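Local coordinates for calcium-dependent protein kinase, putative (PDB 3MSE) that probably phosphorylates serine and threonine residues of target proteins under the control of calcium, which the C-terminal EF-hand region in this chain binds, at residues 16-21 and 137-142; 39-44 and 93-98; 46-51 and 59-64; 128-133 and 146-151. All blocks are in the same frame, centred on the assembly; numbering follows the deposited sequence.

Interaction 1 (16-21 and 137-142); sequences HSNIRN and KVLDNN
L139 sends its side chain against the first turn of helix 18-48, where N18 and I19 receive it. From CB the chain runs to CG, which stands anti to the carbonyl carbon (chi1 -45°), and the two methyls then part. CD1 reaches CG1 of I19 at 3.9 Å, and the CB of N18 lies slightly farther from it. Within the two segments CD2 meets only N18, 3.7 Å from its ND2 and 3.8 Å from its CB. V134 and I22 add further apolar surface around L139. The helix start is secured separately: S17 is the N-cap, its OG accepting from R20 N at 3.1 Å. R20 then holds N21 side-on, NE and NH2 both donating to the single oxygen OD1, while NH1 lies over the rim of one face of the H16 ring. On the other segment D140 caps helix 141-152 with a weak bond from N142 N. Q80 of the second subunit packs on N18. This small, largely nonpolar meeting, with one methyl beside the N18 amide, joins the first turn of helix 18-48 to the loop before helix 141-152 by van der Waals contact rather than directional bonds.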
# COMPACT_ATOMS: atom_id res chain seq x y z
N HIS A 16 -7.00 -20.71 -6.39
CA HIS A 16 -7.78 -19.78 -7.20
C HIS A 16 -7.47 -19.90 -8.69
O HIS A 16 -6.49 -20.57 -9.08
CB HIS A 16 -7.65 -18.36 -6.64
CG HIS A 16 -8.36 -18.19 -5.34
ND1 HIS A 16 -9.73 -18.15 -5.26
CD2 HIS A 16 -7.90 -18.13 -4.07
CE1 HIS A 16 -10.09 -18.03 -3.99
NE2 HIS A 16 -8.99 -18.02 -3.25
N SER A 17 -8.31 -19.30 -9.52
CA SER A 17 -8.16 -19.39 -10.97
C SER A 17 -6.96 -18.57 -11.46
O SER A 17 -6.48 -17.67 -10.77
CB SER A 17 -9.43 -18.92 -11.67
OG SER A 17 -9.67 -17.53 -11.43
N ASN A 18 -6.50 -18.90 -12.66
CA ASN A 18 -5.43 -18.15 -13.27
C ASN A 18 -5.80 -16.68 -13.46
O ASN A 18 -5.00 -15.80 -13.16
CB ASN A 18 -5.00 -18.82 -14.57
CG ASN A 18 -4.12 -20.03 -14.34
OD1 ASN A 18 -3.17 -19.99 -13.55
ND2 ASN A 18 -4.43 -21.11 -15.04
N ILE A 19 -7.04 -16.43 -13.86
CA ILE A 19 -7.53 -15.04 -14.05
C ILE A 19 -7.59 -14.23 -12.75
O ILE A 19 -7.16 -13.07 -12.71
CB ILE A 19 -8.87 -15.00 -14.84
CG1 ILE A 19 -8.61 -15.50 -16.28
CG2 ILE A 19 -9.46 -13.60 -14.85
CD1 ILE A 19 -9.87 -15.79 -17.12
N ARG A 20 -8.10 -14.84 -11.68
CA ARG A 20 -8.05 -14.21 -10.35
C ARG A 20 -6.62 -13.83 -10.00
O ARG A 20 -6.35 -12.72 -9.53
CB ARG A 20 -8.58 -15.19 -9.28
CG ARG A 20 -9.21 -14.55 -8.07
CD ARG A 20 -8.26 -13.98 -7.02
NE ARG A 20 -7.18 -14.85 -6.59
CZ ARG A 20 -6.78 -15.00 -5.31
NH1 ARG A 20 -7.41 -14.40 -4.32
NH2 ARG A 20 -5.76 -15.80 -5.03
N ASN A 21 -5.71 -14.76 -10.21
CA ASN A 21 -4.33 -14.52 -9.84
C ASN A 21 -3.62 -13.53 -10.77
O ASN A 21 -2.74 -12.80 -10.34
CB ASN A 21 -3.58 -15.86 -9.74
CG ASN A 21 -4.06 -16.69 -8.53
OD1 ASN A 21 -4.78 -16.20 -7.67
ND2 ASN A 21 -3.65 -17.95 -8.48
N LYS A 137 -1.14 -15.00 -22.33
CA LYS A 137 -1.30 -16.21 -21.52
C LYS A 137 -1.98 -17.24 -22.37
O LYS A 137 -2.83 -16.91 -23.22
CB LYS A 137 -2.17 -15.94 -20.28
CG LYS A 137 -1.79 -14.74 -19.43
CD LYS A 137 -0.55 -15.02 -18.59
CE LYS A 137 -0.32 -13.93 -17.54
NZ LYS A 137 0.31 -12.70 -18.12
N VAL A 138 -1.63 -18.50 -22.15
CA VAL A 138 -2.14 -19.62 -22.95
C VAL A 138 -3.65 -19.89 -22.75
O VAL A 138 -4.25 -20.65 -23.52
CB VAL A 138 -1.25 -20.90 -22.80
CG1 VAL A 138 -1.01 -21.24 -21.32
CG2 VAL A 138 -1.83 -22.08 -23.56
N LEU A 139 -4.25 -19.25 -21.75
CA LEU A 139 -5.69 -19.34 -21.47
C LEU A 139 -6.59 -19.06 -22.67
O LEU A 139 -6.22 -18.30 -23.57
CB LEU A 139 -6.09 -18.38 -20.34
CG LEU A 139 -5.24 -18.29 -19.07
CD1 LEU A 139 -5.71 -17.09 -18.26
CD2 LEU A 139 -5.33 -19.57 -18.25
N ASP A 140 -7.80 -19.63 -22.66
CA ASP A 140 -8.73 -19.58 -23.78
C ASP A 140 -10.13 -19.11 -23.35
O ASP A 140 -10.30 -18.60 -22.25
CB ASP A 140 -8.81 -20.95 -24.48
CG ASP A 140 -9.26 -22.09 -23.53
OD1 ASP A 140 -10.07 -21.87 -22.60
OD2 ASP A 140 -8.79 -23.23 -23.74
N ASN A 141 -11.12 -19.32 -24.22
CA ASN A 141 -12.48 -18.84 -23.96
C ASN A 141 -13.25 -19.57 -22.85
O ASN A 141 -14.13 -18.96 -22.20
CB ASN A 141 -13.31 -18.84 -25.25
CG ASN A 141 -14.10 -17.57 -25.41
OD1 ASN A 141 -15.32 -17.55 -25.25
ND2 ASN A 141 -13.40 -16.47 -25.71
N ASN A 142 -12.93 -20.85 -22.63
CA ASN A 142 -13.51 -21.63 -21.53
C ASN A 142 -13.18 -21.02 -20.17
O ASN A 142 -14.06 -20.79 -19.34
CB ASN A 142 -12.99 -23.08 -21.59
CG ASN A 142 -13.69 -24.00 -20.60
OD1 ASN A 142 -14.92 -23.98 -20.47
ND2 ASN A 142 -12.91 -24.84 -19.91

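Interaction 2 (39-44 and 93-98)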
# COMPACT_ATOMS: atom_id res chain seq x y z
N LYS A 39 11.46 2.27 -0.14
CA LYS A 39 12.87 1.89 -0.08
C LYS A 39 13.77 3.13 -0.21
O LYS A 39 14.74 3.28 0.55
CB LYS A 39 13.19 0.86 -1.17
CG LYS A 39 14.48 0.08 -0.95
CD LYS A 39 14.62 -1.11 -1.92
CE LYS A 39 13.49 -2.14 -1.74
NZ LYS A 39 13.56 -2.89 -0.43
N TYR A 40 13.46 4.01 -1.16
CA TYR A 40 14.22 5.26 -1.32
C TYR A 40 14.18 6.07 -0.02
O TYR A 40 15.22 6.46 0.51
CB TYR A 40 13.74 6.10 -2.51
CG TYR A 40 14.54 7.38 -2.67
CD1 TYR A 40 15.80 7.37 -3.28
CD2 TYR A 40 14.07 8.60 -2.17
CE1 TYR A 40 16.56 8.54 -3.41
CE2 TYR A 40 14.82 9.77 -2.29
CZ TYR A 40 16.05 9.73 -2.91
OH TYR A 40 16.78 10.89 -3.02
N ILE A 41 12.98 6.27 0.52
CA ILE A 41 12.81 6.97 1.79
C ILE A 41 13.61 6.28 2.90
O ILE A 41 14.21 6.95 3.75
CB ILE A 41 11.31 7.16 2.17
CG1 ILE A 41 10.62 8.09 1.16
CG2 ILE A 41 11.15 7.72 3.58
CD1 ILE A 41 9.09 8.02 1.17
N ASN A 42 13.66 4.95 2.86
CA ASN A 42 14.42 4.15 3.82
C ASN A 42 15.91 4.44 3.74
O ASN A 42 16.59 4.56 4.75
CB ASN A 42 14.21 2.65 3.59
CG ASN A 42 12.89 2.12 4.16
OD1 ASN A 42 12.17 2.84 4.85
ND2 ASN A 42 12.58 0.86 3.86
N GLU A 43 16.41 4.51 2.51
CA GLU A 43 17.82 4.80 2.28
C GLU A 43 18.15 6.25 2.65
O GLU A 43 19.22 6.53 3.18
CB GLU A 43 18.23 4.47 0.85
CG GLU A 43 18.72 3.02 0.67
CD GLU A 43 20.08 2.77 1.32
OE1 GLU A 43 21.11 3.16 0.73
OE2 GLU A 43 20.11 2.17 2.42
N LEU A 44 17.21 7.15 2.38
CA LEU A 44 17.36 8.54 2.77
C LEU A 44 17.46 8.67 4.28
O LEU A 44 18.37 9.31 4.80
CB LEU A 44 16.20 9.37 2.23
CG LEU A 44 16.35 10.89 2.24
CD1 LEU A 44 17.51 11.33 1.35
CD2 LEU A 44 15.03 11.53 1.80
N THR A 93 8.58 6.80 10.99
CA THR A 93 7.21 6.96 10.54
C THR A 93 6.87 8.43 10.25
O THR A 93 6.22 8.74 9.27
CB THR A 93 6.21 6.34 11.56
OG1 THR A 93 6.46 4.93 11.60
CG2 THR A 93 4.76 6.56 11.13
N GLU A 94 7.30 9.32 11.13
CA GLU A 94 7.07 10.76 10.96
C GLU A 94 7.80 11.37 9.75
O GLU A 94 7.25 12.26 9.06
CB GLU A 94 7.39 11.51 12.24
CG GLU A 94 6.48 11.05 13.41
CD GLU A 94 7.02 11.42 14.79
OE1 GLU A 94 6.33 11.10 15.78
OE2 GLU A 94 8.11 12.04 14.89
N PHE A 95 9.01 10.87 9.49
CA PHE A 95 9.85 11.32 8.38
C PHE A 95 9.17 10.88 7.10
O PHE A 95 9.03 11.63 6.15
CB PHE A 95 11.25 10.69 8.47
CG PHE A 95 12.19 11.11 7.35
CD1 PHE A 95 12.61 10.19 6.40
CD2 PHE A 95 12.66 12.42 7.27
CE1 PHE A 95 13.50 10.56 5.38
CE2 PHE A 95 13.55 12.82 6.24
CZ PHE A 95 13.97 11.90 5.31
N MET A 96 8.74 9.63 7.10
CA MET A 96 8.18 9.05 5.92
C MET A 96 6.80 9.63 5.56
O MET A 96 6.46 9.76 4.37
CB MET A 96 8.22 7.53 6.10
CG MET A 96 6.94 6.87 6.10
SD MET A 96 6.89 6.31 4.43
CE MET A 96 5.12 6.26 4.27
N ALA A 97 6.04 10.03 6.57
CA ALA A 97 4.79 10.74 6.36
C ALA A 97 4.97 12.03 5.53
O ALA A 97 4.14 12.37 4.72
CB ALA A 97 4.14 11.06 7.69
N GLY A 98 6.07 12.74 5.76
CA GLY A 98 6.32 14.00 5.06
C GLY A 98 7.00 13.84 3.72
O GLY A 98 6.98 14.77 2.91
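I41 and L44 turn toward F95 and M96 where the long helix 18-48 crosses helix 92-99, inside the EF-hand pair of this chain. Helix 18-48 leads into the calcium loop of the first hand; helix 92-99 closes the second. The axes of the short segments approach to 10.4 Å, with 126° between their directions. I41 comes first, and its branch methyl CG2 does the touching: lying anti to the backbone N, it reaches M96 CB at 3.9 Å and F95 CD1 at 4.0 Å. The isoleucine and methionine side chains meet at about a right angle, and the methionine, bent at chi2, also packs on L31 of the second subunit. N42, next along, uses OD1 to accept a hydrogen bond from the hydroxyl of Y92 at the start of helix 92-99, a polar link beside the apolar patch. One turn on from I41, L44 (chi1 -166°) carries its CD2 methyl to the edge of the F95 ring, near the ring plane. F45 and L48 of the same long helix also touch that ring, so it packs along one side of the last turns of helix 18-48. The nearest atoms of this last approach are L44 CD2 and F95 CZ, 3.7 Å apart, with L44 CG at 4.0 Å from the same CZ.

Interaction 3 (46-51 and 59-64). With CA (calcium ion), chain E.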
# COMPACT_ATOMS: atom_id res chain seq x y z
N TYR A 46 18.41 6.47 6.44
CA TYR A 46 19.67 5.88 6.88
C TYR A 46 20.83 6.87 6.73
O TYR A 46 21.67 6.97 7.62
CB TYR A 46 19.95 4.56 6.12
CG TYR A 46 21.17 3.80 6.62
CD1 TYR A 46 21.05 2.85 7.64
CD2 TYR A 46 22.44 4.02 6.06
CE1 TYR A 46 22.16 2.14 8.10
CE2 TYR A 46 23.56 3.32 6.52
CZ TYR A 46 23.41 2.39 7.54
OH TYR A 46 24.51 1.70 7.99
N LYS A 47 20.87 7.60 5.61
CA LYS A 47 21.91 8.61 5.41
C LYS A 47 21.79 9.80 6.36
O LYS A 47 22.80 10.29 6.86
CB LYS A 47 21.96 9.07 3.94
CG LYS A 47 22.50 7.99 3.01
CD LYS A 47 22.00 8.16 1.57
CE LYS A 47 22.29 6.92 0.72
NZ LYS A 47 21.64 5.69 1.31
N LEU A 48 20.56 10.23 6.67
CA LEU A 48 20.40 11.37 7.58
C LEU A 48 20.76 11.05 9.02
O LEU A 48 21.24 11.91 9.76
CB LEU A 48 18.98 11.94 7.53
CG LEU A 48 18.37 12.38 6.20
CD1 LEU A 48 17.28 13.40 6.44
CD2 LEU A 48 19.43 12.94 5.28
N ASP A 49 20.52 9.80 9.40
CA ASP A 49 20.71 9.33 10.76
C ASP A 49 22.20 9.02 10.98
O ASP A 49 22.60 7.85 11.05
CB ASP A 49 19.85 8.08 10.96
CG ASP A 49 19.86 7.57 12.38
OD1 ASP A 49 20.17 8.33 13.32
OD2 ASP A 49 19.54 6.37 12.54
N THR A 50 23.00 10.08 11.10
CA THR A 50 24.46 9.95 11.14
C THR A 50 25.00 9.34 12.43
O THR A 50 26.14 8.91 12.47
CB THR A 50 25.19 11.29 10.85
OG1 THR A 50 24.72 12.29 11.76
CG2 THR A 50 24.99 11.73 9.41
N ASN A 51 24.18 9.31 13.48
CA ASN A 51 24.57 8.61 14.71
C ASN A 51 23.91 7.23 14.80
O ASN A 51 24.06 6.53 15.80
CB ASN A 51 24.31 9.46 15.95
CG ASN A 51 22.84 9.74 16.19
OD1 ASN A 51 21.97 9.38 15.39
ND2 ASN A 51 22.54 10.39 17.32
N ARG A 59 18.93 18.96 13.67
CA ARG A 59 20.22 19.20 13.03
C ARG A 59 20.53 18.21 11.91
O ARG A 59 20.96 18.61 10.82
CB ARG A 59 21.35 19.20 14.06
CG ARG A 59 22.75 19.30 13.44
CD ARG A 59 23.83 19.01 14.48
NE ARG A 59 23.77 17.62 14.94
CZ ARG A 59 23.93 16.56 14.15
NH1 ARG A 59 24.15 16.72 12.84
NH2 ARG A 59 23.86 15.35 14.67
N GLU A 60 20.31 16.92 12.17
CA GLU A 60 20.57 15.89 11.14
C GLU A 60 19.84 16.16 9.82
O GLU A 60 20.40 15.96 8.74
CB GLU A 60 20.20 14.48 11.63
CG GLU A 60 21.19 13.89 12.67
CD GLU A 60 20.74 12.52 13.21
OE1 GLU A 60 21.61 11.75 13.66
OE2 GLU A 60 19.53 12.20 13.19
N ILE A 61 18.59 16.60 9.92
CA ILE A 61 17.79 16.93 8.75
C ILE A 61 18.25 18.30 8.19
O ILE A 61 18.41 18.47 6.98
CB ILE A 61 16.29 16.97 9.10
CG1 ILE A 61 15.80 15.57 9.52
CG2 ILE A 61 15.44 17.48 7.95
CD1 ILE A 61 14.39 15.58 10.06
N TYR A 62 18.44 19.25 9.09
CA TYR A 62 18.79 20.62 8.73
C TYR A 62 20.03 20.66 7.83
O TYR A 62 20.01 21.26 6.75
CB TYR A 62 19.06 21.47 9.97
CG TYR A 62 19.04 22.96 9.68
CD1 TYR A 62 20.07 23.57 8.94
CD2 TYR A 62 17.99 23.76 10.14
CE1 TYR A 62 20.04 24.95 8.67
CE2 TYR A 62 17.95 25.13 9.87
CZ TYR A 62 18.97 25.72 9.14
OH TYR A 62 18.92 27.08 8.87
N THR A 63 21.09 20.01 8.29
CA THR A 63 22.37 20.12 7.59
C THR A 63 22.28 19.53 6.18
O THR A 63 22.96 19.99 5.26
CB THR A 63 23.56 19.49 8.37
OG1 THR A 63 24.75 19.64 7.60
CG2 THR A 63 23.36 17.99 8.62
N VAL A 64 21.42 18.53 6.00
CA VAL A 64 21.28 17.94 4.68
C VAL A 64 20.38 18.78 3.78
O VAL A 64 20.73 19.02 2.62
CB VAL A 64 20.84 16.45 4.74
CG1 VAL A 64 20.57 15.92 3.35
CG2 VAL A 64 21.94 15.59 5.41
CA CA E . 19.93 10.02 14.55
O HOH W 1 22.32 14.19 8.81
O HOH W 2 24.29 14.68 10.38
O HOH W 3 23.66 12.61 14.67
O HOH W 4 19.85 11.34 15.88
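The carboxylates of E60 and D49 come to one calcium ion with their planes 72° apart, and the amide plane of N51 stands almost square, at 84°, to the carboxylate of E60. E60 presents both oxygens to the metal, OE1 and OE2 each 2.6 Å from it, whereas D49 uses only OD1, at 2.1 Å. The guanidinium of R59, modelled in one of two conformers, has waters 2 and 3 at its edge, in its plane; both also bond T50 OG1. N51 is a further ligand, and N53, the S55 carbonyl and a water complete seven: the loop of a canonical EF-hand, with E60 the bidentate residue at its twelfth position. The other oxygen of D49, OD2, accepts from G54 N, and E60 OE2 also accepts from S57 N, so backbone amides of the loop fix both carboxylates. E60 reaches the ion through a chain extended beyond CG (chi2 176°), its CB passing 3.3 Å from L48 O. That carbonyl is joined to E60 O by water 1, which donates to both, at 2.7 Å from L48 O. Behind the site L48 splits its methyls, CD1 toward I61 CG1 and CD2 to V64 CG2 at 3.7 Å, joining the helices on either side of the loop. Two acidic side chains probably offset the charge of calcium, and since the ion is shared by both segments, its binding probably couples the loop at the end of the entering helix to the exiting helix.

Interaction 4 (128-133 and 146-151); sequences SDIVSL and NFFLSV. With CA (calcium ion), chain B.
I130 gives the largest surface to this contact, facing two neighbouring phenylalanines, F147 and F148, on helix 141-152. Its CG1, held anti to the carbonyl carbon (chi1 -62°), lies 3.5 Å from F148 CE2 and 3.8 Å from F148 CZ, a close approach. The isoleucine and this phenylalanine run past one another in opposite directions. Beyond CG1 the chain bends (chi2 -62°), which brings CD1 to 3.7 Å from F147 CE1; the two side chains cross at about a right angle. Both rings are met obliquely. F147 has V151 CG2 over one face and also packs on I19 and I23 of helix 18-48, while F148 reaches N165 and I167 in the loop that follows. Helix 127-133 is the exiting helix of the second calcium-bound EF-hand, and D129, just before I130, binds the calcium ion through OD2 alone, at 2.5 Å. Its other oxygen, OD1, accepts from water 5, itself a ligand 2.3 Å from the ion, so one arm binds directly and the other through water. D118, D122 and the Y124 carbonyl bind the same ion, and S126 N donates to D129 OD2. On the side of helix 141-152, I144 lies one turn before F148 and also touches I130, and I125 in the calcium loop also packs on I130.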
# COMPACT_ATOMS: atom_id res chain seq x y z
N SER A 128 -14.28 -8.78 -23.74
CA SER A 128 -13.11 -8.42 -24.53
C SER A 128 -11.99 -7.80 -23.68
O SER A 128 -10.81 -7.92 -24.01
CB SER A 128 -13.49 -7.51 -25.72
OG SER A 128 -13.56 -6.15 -25.34
N ASP A 129 -12.35 -7.14 -22.58
CA ASP A 129 -11.34 -6.63 -21.65
C ASP A 129 -10.53 -7.76 -20.99
O ASP A 129 -9.33 -7.60 -20.73
CB ASP A 129 -11.99 -5.76 -20.59
CG ASP A 129 -12.44 -4.41 -21.13
OD1 ASP A 129 -11.78 -3.86 -22.05
OD2 ASP A 129 -13.44 -3.88 -20.62
N ILE A 130 -11.20 -8.89 -20.75
CA ILE A 130 -10.55 -10.07 -20.17
C ILE A 130 -9.75 -10.82 -21.23
O ILE A 130 -8.65 -11.29 -20.97
CB ILE A 130 -11.57 -11.03 -19.48
CG1 ILE A 130 -12.28 -10.32 -18.31
CG2 ILE A 130 -10.87 -12.32 -19.00
CD1 ILE A 130 -11.37 -9.87 -17.16
N VAL A 131 -10.31 -10.91 -22.44
CA VAL A 131 -9.56 -11.47 -23.57
C VAL A 131 -8.23 -10.71 -23.72
O VAL A 131 -7.16 -11.30 -23.91
CB VAL A 131 -10.38 -11.43 -24.89
CG1 VAL A 131 -9.53 -11.87 -26.11
CG2 VAL A 131 -11.64 -12.30 -24.77
N SER A 132 -8.30 -9.40 -23.57
CA SER A 132 -7.10 -8.59 -23.72
C SER A 132 -6.13 -8.82 -22.56
O SER A 132 -4.92 -8.98 -22.76
CB SER A 132 -7.46 -7.11 -23.85
OG SER A 132 -6.27 -6.36 -23.93
N LEU A 133 -6.68 -8.84 -21.35
CA LEU A 133 -5.90 -9.10 -20.16
C LEU A 133 -5.08 -10.39 -20.29
O LEU A 133 -3.94 -10.46 -19.85
CB LEU A 133 -6.81 -9.16 -18.91
CG LEU A 133 -6.12 -9.38 -17.56
CD1 LEU A 133 -5.20 -8.22 -17.23
CD2 LEU A 133 -7.15 -9.56 -16.46
N ASN A 146 -15.90 -19.13 -17.31
CA ASN A 146 -15.85 -19.50 -15.89
C ASN A 146 -15.69 -18.29 -14.98
O ASN A 146 -16.40 -18.17 -13.98
CB ASN A 146 -14.70 -20.48 -15.63
CG ASN A 146 -14.90 -21.82 -16.30
OD1 ASN A 146 -15.99 -22.13 -16.80
ND2 ASN A 146 -13.84 -22.64 -16.32
N PHE A 147 -14.77 -17.40 -15.33
CA PHE A 147 -14.51 -16.22 -14.52
C PHE A 147 -15.74 -15.31 -14.41
O PHE A 147 -16.03 -14.80 -13.32
CB PHE A 147 -13.28 -15.46 -15.03
CG PHE A 147 -13.11 -14.09 -14.43
CD1 PHE A 147 -13.48 -12.96 -15.15
CD2 PHE A 147 -12.60 -13.94 -13.14
CE1 PHE A 147 -13.33 -11.69 -14.59
CE2 PHE A 147 -12.45 -12.68 -12.58
CZ PHE A 147 -12.82 -11.55 -13.31
N PHE A 148 -16.45 -15.13 -15.52
CA PHE A 148 -17.65 -14.27 -15.52
C PHE A 148 -18.80 -14.88 -14.70
O PHE A 148 -19.54 -14.16 -14.02
CB PHE A 148 -18.09 -13.93 -16.95
CG PHE A 148 -17.38 -12.72 -17.52
CD1 PHE A 148 -17.91 -11.45 -17.37
CD2 PHE A 148 -16.16 -12.87 -18.19
CE1 PHE A 148 -17.25 -10.34 -17.89
CE2 PHE A 148 -15.49 -11.76 -18.70
CZ PHE A 148 -16.03 -10.50 -18.55
N LEU A 149 -18.92 -16.20 -14.76
CA LEU A 149 -19.90 -16.92 -13.97
C LEU A 149 -19.59 -16.79 -12.47
O LEU A 149 -20.49 -16.51 -11.66
CB LEU A 149 -19.99 -18.39 -14.41
CG LEU A 149 -20.59 -18.59 -15.82
CD1 LEU A 149 -20.33 -19.99 -16.38
CD2 LEU A 149 -22.09 -18.23 -15.90
N SER A 150 -18.31 -16.94 -12.12
CA SER A 150 -17.87 -16.77 -10.73
C SER A 150 -18.19 -15.37 -10.19
O SER A 150 -18.78 -15.25 -9.11
CB SER A 150 -16.38 -17.08 -10.59
OG SER A 150 -16.11 -18.43 -10.91
N VAL A 151 -17.83 -14.34 -10.94
CA VAL A 151 -18.13 -12.96 -10.56
C VAL A 151 -19.64 -12.74 -10.32
O VAL A 151 -20.03 -12.10 -9.33
CB VAL A 151 -17.60 -11.94 -11.61
CG1 VAL A 151 -18.15 -10.54 -11.36
CG2 VAL A 151 -16.07 -11.93 -11.61
CA CA B . -14.56 -1.65 -20.67
O HOH W 5 -12.88 -1.21 -22.19
O HOH W 6 -15.63 -2.70 -21.98

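In the fold
Helix 18-48 runs between the two halves of the chain: its start takes part in interaction 1, its later turns in interactions 2 and 3. Interactions 2 and 3 lie about 12 Å apart, centre to centre, and touch through F95 and L48 within the EF-hand pair. Interactions 1 and 4, about 8 Å apart between centres, share helix 141-152 and touch through I19, which packs on F147 and I130 in the second calcium-binding region. The two groups stand on opposite sides of the chain's centre, with the centres of interactions 3 and 4 about 51 Å apart. Along the chain, 3 nests in 2 and 2 in 1, while 1 and 4 alternate. The two calcium sites sit at far ends of an elongated chain.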